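Local structure of iron transport multicopper oxidase FET3 (Saccharomyces cerevisiae, 1ZPU) at residues 109-121 with 136-148. The protein oxidises ferrous to ferric iron with oxygen at four copper ions, supplying the permease FTR1 in high-affinity iron uptake, and also oxidises cuprous copper. Residues are numbered along the deposited sequence; the frame is centred on the assembly and turned at random.
Sequences DGQYEDGMKGLFI and SLSLSEWYHDLVT. With NAG (2-acetamido-2-deoxy-beta-D-glucopyranose), chain G; NAG (2-acetamido-2-deoxy-beta-D-glucopyranose), chain B.
Strand 117-121 runs roughly antiparallel to strand 136-142, at 145°, with 9.0 Å between the axes at closest approach. No backbone hydrogen bonds join them. Side chains make the contact. The D114 carboxylate reaches the start of helix 147-154. D114 OD2 takes the N-H of V147 N on its syn lone pair, at 3.1 Å in a fairly straight bond; OD1 adds a weak bond to the same N-H. OD1 also forms a salt bridge with R22. With an alanine in place of D114, the V147 N-H and the R22 guanidinium would probably both lose this acceptor. With chi1 at -179°, V147 turns CG1 onto G110 CA, where there is no side chain to block it. The two strands belong to different sheets, in the first and second plastocyanin-like domains of the multicopper oxidase fold, so the contact lies at a domain interface. The extended K117 chain brings NZ to S140 OG, a 3.2 Å hydrogen bond. S140 OG in turn donates to E141 O. E113 OE2 lies 2.6 Å from E141 OE2, the carboxylate planes 61° apart. Backbone N-H groups hold E141: G197 at OE2, F198 and V199 at OE1. L119 CD1 touches S136 CB, and S136 OG donates to O7 of a glycan NAG (chain B) at 2.6 Å.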
loop_
_atom_site.group_PDB
_atom_site.type_symbol
_atom_site.label_atom_id
_atom_site.label_comp_id
_atom_site.label_asym_id
_atom_site.label_seq_id
_atom_site.Cartn_x
_atom_site.Cartn_y
_atom_site.Cartn_z
ATOM N N ASP A 109 -11.535 -4.343 5.630
ATOM C CA ASP A 109 -11.343 -5.719 5.124
ATOM C C ASP A 109 -10.773 -5.703 3.693
ATOM O O ASP A 109 -9.556 -5.594 3.498
ATOM C CB ASP A 109 -12.665 -6.501 5.206
ATOM C CG ASP A 109 -13.038 -6.938 6.679
ATOM O OD1 ASP A 109 -12.470 -7.966 7.162
ATOM O OD2 ASP A 109 -13.931 -6.293 7.326
ATOM N N GLY A 110 -11.639 -5.790 2.687
ATOM C CA GLY A 110 -11.183 -5.676 1.307
ATOM C C GLY A 110 -11.756 -4.412 0.726
ATOM O O GLY A 110 -11.549 -4.091 -0.456
ATOM N N GLN A 111 -12.493 -3.711 1.578
ATOM C CA GLN A 111 -13.133 -2.449 1.269
ATOM C C GLN A 111 -12.512 -1.657 0.090
ATOM O O GLN A 111 -13.214 -1.357 -0.865
ATOM C CB GLN A 111 -13.172 -1.630 2.555
ATOM C CG GLN A 111 -14.284 -0.649 2.668
ATOM C CD GLN A 111 -14.912 -0.675 4.051
ATOM O OE1 GLN A 111 -14.739 0.247 4.850
ATOM N NE2 GLN A 111 -15.633 -1.750 4.343
ATOM N N TYR A 112 -11.225 -1.326 0.102
ATOM C CA TYR A 112 -10.746 -0.460 -0.999
ATOM C C TYR A 112 -10.839 -1.042 -2.421
ATOM O O TYR A 112 -11.048 -0.291 -3.371
ATOM C CB TYR A 112 -9.407 0.247 -0.739
ATOM C CG TYR A 112 -8.127 -0.461 -1.130
ATOM C CD1 TYR A 112 -7.655 -0.460 -2.452
ATOM C CD2 TYR A 112 -7.341 -1.070 -0.158
ATOM C CE1 TYR A 112 -6.448 -1.088 -2.784
ATOM C CE2 TYR A 112 -6.156 -1.689 -0.468
ATOM C CZ TYR A 112 -5.706 -1.698 -1.769
ATOM O OH TYR A 112 -4.512 -2.347 -2.006
ATOM N N GLU A 113 -10.700 -2.358 -2.575
ATOM C CA GLU A 113 -11.002 -2.987 -3.868
ATOM C C GLU A 113 -12.405 -2.684 -4.345
ATOM O O GLU A 113 -12.640 -2.616 -5.530
ATOM C CB GLU A 113 -10.806 -4.506 -3.858
ATOM C CG GLU A 113 -9.403 -4.943 -4.297
ATOM C CD GLU A 113 -9.200 -5.023 -5.810
ATOM O OE1 GLU A 113 -9.584 -4.115 -6.590
ATOM O OE2 GLU A 113 -8.614 -6.027 -6.230
ATOM N N ASP A 114 -13.338 -2.499 -3.425
ATOM C CA ASP A 114 -14.706 -2.220 -3.804
ATOM C C ASP A 114 -14.950 -0.732 -4.050
ATOM O O ASP A 114 -16.102 -0.284 -4.079
ATOM C CB ASP A 114 -15.680 -2.814 -2.777
ATOM C CG ASP A 114 -15.750 -4.357 -2.846
ATOM O OD1 ASP A 114 -15.334 -4.951 -3.875
ATOM O OD2 ASP A 114 -16.231 -4.981 -1.870
ATOM N N GLY A 115 -13.869 0.034 -4.220
ATOM C CA GLY A 115 -13.968 1.393 -4.763
ATOM C C GLY A 115 -13.513 2.542 -3.880
ATOM O O GLY A 115 -13.341 3.667 -4.377
ATOM N N MET A 116 -13.312 2.278 -2.586
ATOM C CA MET A 116 -12.994 3.344 -1.614
ATOM C C MET A 116 -11.505 3.699 -1.631
ATOM O O MET A 116 -10.726 3.253 -0.769
ATOM C CB MET A 116 -13.465 2.959 -0.213
ATOM C CG MET A 116 -13.346 4.025 0.817
ATOM S SD MET A 116 -14.206 3.510 2.345
ATOM C CE MET A 116 -13.528 4.675 3.505
ATOM N N LYS A 117 -11.125 4.518 -2.606
ATOM C CA LYS A 117 -9.725 4.842 -2.847
ATOM C C LYS A 117 -9.646 6.023 -3.820
ATOM O O LYS A 117 -10.534 6.219 -4.646
ATOM C CB LYS A 117 -8.979 3.632 -3.409
ATOM C CG LYS A 117 -9.552 3.125 -4.736
ATOM C CD LYS A 117 -9.205 1.660 -5.002
ATOM C CE LYS A 117 -9.170 1.327 -6.503
ATOM N NZ LYS A 117 -9.246 -0.155 -6.726
ATOM N N GLY A 118 -8.575 6.803 -3.706
ATOM C CA GLY A 118 -8.427 8.058 -4.419
ATOM C C GLY A 118 -7.011 8.569 -4.275
ATOM O O GLY A 118 -6.269 8.114 -3.406
ATOM N N LEU A 119 -6.634 9.517 -5.126
ATOM C CA LEU A 119 -5.292 10.073 -5.114
ATOM C C LEU A 119 -5.126 11.243 -4.150
ATOM O O LEU A 119 -6.050 12.007 -3.903
ATOM C CB LEU A 119 -4.890 10.497 -6.525
ATOM C CG LEU A 119 -4.839 9.429 -7.620
ATOM C CD1 LEU A 119 -4.201 9.998 -8.848
ATOM C CD2 LEU A 119 -4.070 8.207 -7.193
ATOM N N PHE A 120 -3.919 11.379 -3.622
ATOM C CA PHE A 120 -3.575 12.450 -2.702
ATOM C C PHE A 120 -2.274 13.066 -3.196
ATOM O O PHE A 120 -1.207 12.456 -3.055
ATOM C CB PHE A 120 -3.396 11.876 -1.298
ATOM C CG PHE A 120 -3.382 12.911 -0.210
ATOM C CD1 PHE A 120 -2.323 13.813 -0.092
ATOM C CD2 PHE A 120 -4.424 12.960 0.726
ATOM C CE1 PHE A 120 -2.320 14.770 0.921
ATOM C CE2 PHE A 120 -4.431 13.915 1.748
ATOM C CZ PHE A 120 -3.380 14.818 1.852
ATOM N N ILE A 121 -2.363 14.258 -3.781
ATOM C CA ILE A 121 -1.197 14.916 -4.358
ATOM C C ILE A 121 -0.763 16.100 -3.531
ATOM O O ILE A 121 -1.581 16.982 -3.210
ATOM C CB ILE A 121 -1.447 15.361 -5.832
ATOM C CG1 ILE A 121 -1.075 14.242 -6.783
ATOM C CG2 ILE A 121 -0.603 16.549 -6.207
ATOM C CD1 ILE A 121 -2.176 13.270 -7.011
ATOM N N SER A 136 -2.752 12.207 -13.828
ATOM C CA SER A 136 -2.446 10.908 -13.252
ATOM C C SER A 136 -3.214 9.814 -13.965
ATOM O O SER A 136 -4.194 10.085 -14.656
ATOM C CB SER A 136 -2.777 10.869 -11.761
ATOM O OG SER A 136 -2.330 12.033 -11.086
ATOM N N LEU A 137 -2.748 8.581 -13.809
ATOM C CA LEU A 137 -3.505 7.431 -14.222
ATOM C C LEU A 137 -3.532 6.486 -13.040
ATOM O O LEU A 137 -2.475 6.168 -12.481
ATOM C CB LEU A 137 -2.850 6.744 -15.402
ATOM C CG LEU A 137 -2.608 7.508 -16.694
ATOM C CD1 LEU A 137 -1.928 6.565 -17.650
ATOM C CD2 LEU A 137 -3.895 8.019 -17.299
ATOM N N SER A 138 -4.729 6.052 -12.647
ATOM C CA SER A 138 -4.885 5.088 -11.575
ATOM C C SER A 138 -5.117 3.712 -12.164
ATOM O O SER A 138 -6.241 3.390 -12.564
ATOM C CB SER A 138 -6.088 5.453 -10.704
ATOM O OG SER A 138 -5.942 6.725 -10.093
ATOM N N LEU A 139 -4.065 2.903 -12.224
ATOM C CA LEU A 139 -4.180 1.523 -12.667
ATOM C C LEU A 139 -4.724 0.657 -11.527
ATOM O O LEU A 139 -4.397 0.871 -10.343
ATOM C CB LEU A 139 -2.824 0.982 -13.114
ATOM C CG LEU A 139 -1.849 1.880 -13.884
ATOM C CD1 LEU A 139 -0.505 1.168 -14.121
ATOM C CD2 LEU A 139 -2.450 2.294 -15.188
ATOM N N SER A 140 -5.545 -0.327 -11.889
ATOM C CA SER A 140 -6.101 -1.265 -10.917
ATOM C C SER A 140 -6.590 -2.520 -11.610
ATOM O O SER A 140 -6.710 -2.516 -12.819
ATOM C CB SER A 140 -7.256 -0.612 -10.153
ATOM O OG SER A 140 -7.809 -1.527 -9.235
ATOM N N GLU A 141 -6.849 -3.591 -10.861
ATOM C CA GLU A 141 -7.640 -4.708 -11.399
ATOM C C GLU A 141 -9.079 -4.541 -10.918
ATOM O O GLU A 141 -9.331 -3.768 -9.992
ATOM C CB GLU A 141 -7.082 -6.075 -10.994
ATOM C CG GLU A 141 -7.375 -6.496 -9.541
ATOM C CD GLU A 141 -6.536 -5.741 -8.520
ATOM O OE1 GLU A 141 -5.338 -6.105 -8.353
ATOM O OE2 GLU A 141 -7.083 -4.781 -7.900
ATOM N N TRP A 142 -10.009 -5.261 -11.541
ATOM C CA TRP A 142 -11.412 -5.162 -11.169
ATOM C C TRP A 142 -12.082 -6.552 -11.020
ATOM O O TRP A 142 -11.894 -7.447 -11.863
ATOM C CB TRP A 142 -12.139 -4.285 -12.190
ATOM C CG TRP A 142 -13.517 -3.951 -11.794
ATOM C CD1 TRP A 142 -14.666 -4.342 -12.407
ATOM C CD2 TRP A 142 -13.905 -3.160 -10.682
ATOM N NE1 TRP A 142 -15.760 -3.842 -11.747
ATOM C CE2 TRP A 142 -15.321 -3.116 -10.674
ATOM C CE3 TRP A 142 -13.202 -2.494 -9.675
ATOM C CZ2 TRP A 142 -16.038 -2.428 -9.714
ATOM C CZ3 TRP A 142 -13.933 -1.803 -8.708
ATOM C CH2 TRP A 142 -15.334 -1.780 -8.743
ATOM N N TYR A 143 -12.839 -6.722 -9.938
ATOM C CA TYR A 143 -13.598 -7.950 -9.669
ATOM C C TYR A 143 -15.060 -7.702 -9.928
ATOM O O TYR A 143 -15.531 -6.577 -9.808
ATOM C CB TYR A 143 -13.417 -8.412 -8.214
ATOM C CG TYR A 143 -12.058 -9.014 -7.910
ATOM C CD1 TYR A 143 -10.968 -8.207 -7.637
ATOM C CD2 TYR A 143 -11.868 -10.388 -7.903
ATOM C CE1 TYR A 143 -9.721 -8.740 -7.362
ATOM C CE2 TYR A 143 -10.616 -10.941 -7.626
ATOM C CZ TYR A 143 -9.550 -10.100 -7.358
ATOM O OH TYR A 143 -8.306 -10.611 -7.075
ATOM N N HIS A 144 -15.777 -8.760 -10.285
ATOM C CA HIS A 144 -17.216 -8.692 -10.520
ATOM C C HIS A 144 -18.025 -9.013 -9.285
ATOM O O HIS A 144 -19.221 -8.775 -9.244
ATOM C CB HIS A 144 -17.582 -9.666 -11.619
ATOM C CG HIS A 144 -17.280 -9.144 -12.980
ATOM N ND1 HIS A 144 -17.865 -9.655 -14.121
ATOM C CD2 HIS A 144 -16.492 -8.119 -13.379
ATOM C CE1 HIS A 144 -17.428 -8.978 -15.168
ATOM N NE2 HIS A 144 -16.593 -8.046 -14.743
ATOM N N ASP A 145 -17.372 -9.586 -8.287
ATOM C CA ASP A 145 -18.003 -9.848 -7.022
ATOM C C ASP A 145 -17.354 -8.981 -5.959
ATOM O O ASP A 145 -16.166 -8.682 -6.036
ATOM C CB ASP A 145 -17.866 -11.327 -6.662
ATOM C CG ASP A 145 -18.574 -12.247 -7.662
ATOM O OD1 ASP A 145 -19.766 -12.617 -7.435
ATOM O OD2 ASP A 145 -17.934 -12.601 -8.679
ATOM N N LEU A 146 -18.141 -8.582 -4.968
ATOM C CA LEU A 146 -17.647 -7.816 -3.832
ATOM C C LEU A 146 -16.687 -8.646 -3.002
ATOM O O LEU A 146 -16.772 -9.870 -2.963
ATOM C CB LEU A 146 -18.802 -7.377 -2.945
ATOM C CG LEU A 146 -19.880 -6.464 -3.515
ATOM C CD1 LEU A 146 -20.942 -7.270 -4.277
ATOM C CD2 LEU A 146 -20.509 -5.771 -2.347
ATOM N N VAL A 147 -15.774 -7.968 -2.319
ATOM C CA VAL A 147 -14.775 -8.650 -1.521
ATOM C C VAL A 147 -15.412 -9.487 -0.413
ATOM O O VAL A 147 -15.009 -10.619 -0.188
ATOM C CB VAL A 147 -13.749 -7.670 -1.019
ATOM C CG1 VAL A 147 -12.694 -8.369 -0.223
ATOM C CG2 VAL A 147 -13.117 -7.038 -2.197
ATOM N N THR A 148 -16.437 -8.949 0.233
ATOM C CA THR A 148 -17.167 -9.683 1.254
ATOM C C THR A 148 -17.551 -11.096 0.806
ATOM O O THR A 148 -17.355 -12.063 1.562
ATOM C CB THR A 148 -18.369 -8.848 1.767
ATOM O OG1 THR A 148 -17.930 -8.067 2.888
ATOM C CG2 THR A 148 -19.579 -9.724 2.175
HETATM C C1 NAG G . -7.341 10.110 -14.654
HETATM C C2 NAG G . -7.337 11.190 -15.740
HETATM C C3 NAG G . -6.523 12.399 -15.295
HETATM C C4 NAG G . -6.902 12.896 -13.895
HETATM C C5 NAG G . -6.939 11.721 -12.939
HETATM C C6 NAG G . -7.564 12.210 -11.651
HETATM C C7 NAG G . -7.442 10.788 -18.153
HETATM C C8 NAG G . -6.689 10.465 -19.425
HETATM N N2 NAG G . -6.815 10.661 -16.984
HETATM O O3 NAG G . -6.745 13.436 -16.210
HETATM O O4 NAG G . -5.917 13.761 -13.353
HETATM O O5 NAG G . -7.761 10.704 -13.446
HETATM O O6 NAG G . -7.540 11.206 -10.667
HETATM O O7 NAG G . -8.611 11.160 -18.226
HETATM C C1 NAG B . -6.165 15.168 -13.475
HETATM C C2 NAG B . -5.219 15.867 -12.511
HETATM C C3 NAG B . -5.369 17.379 -12.631
HETATM C C4 NAG B . -5.285 17.888 -14.066
HETATM C C5 NAG B . -6.126 17.014 -14.992
HETATM C C6 NAG B . -5.821 17.309 -16.453
HETATM C C7 NAG B . -4.695 14.705 -10.430
HETATM C C8 NAG B . -5.217 14.272 -9.089
HETATM N N2 NAG B . -5.498 15.496 -11.136
HETATM O O3 NAG B . -4.395 18.004 -11.829
HETATM O O4 NAG B . -5.847 19.178 -14.091
HETATM O O5 NAG B . -5.882 15.642 -14.776
HETATM O O6 NAG B . -6.580 16.437 -17.258
HETATM O O7 NAG B . -3.589 14.336 -10.834
#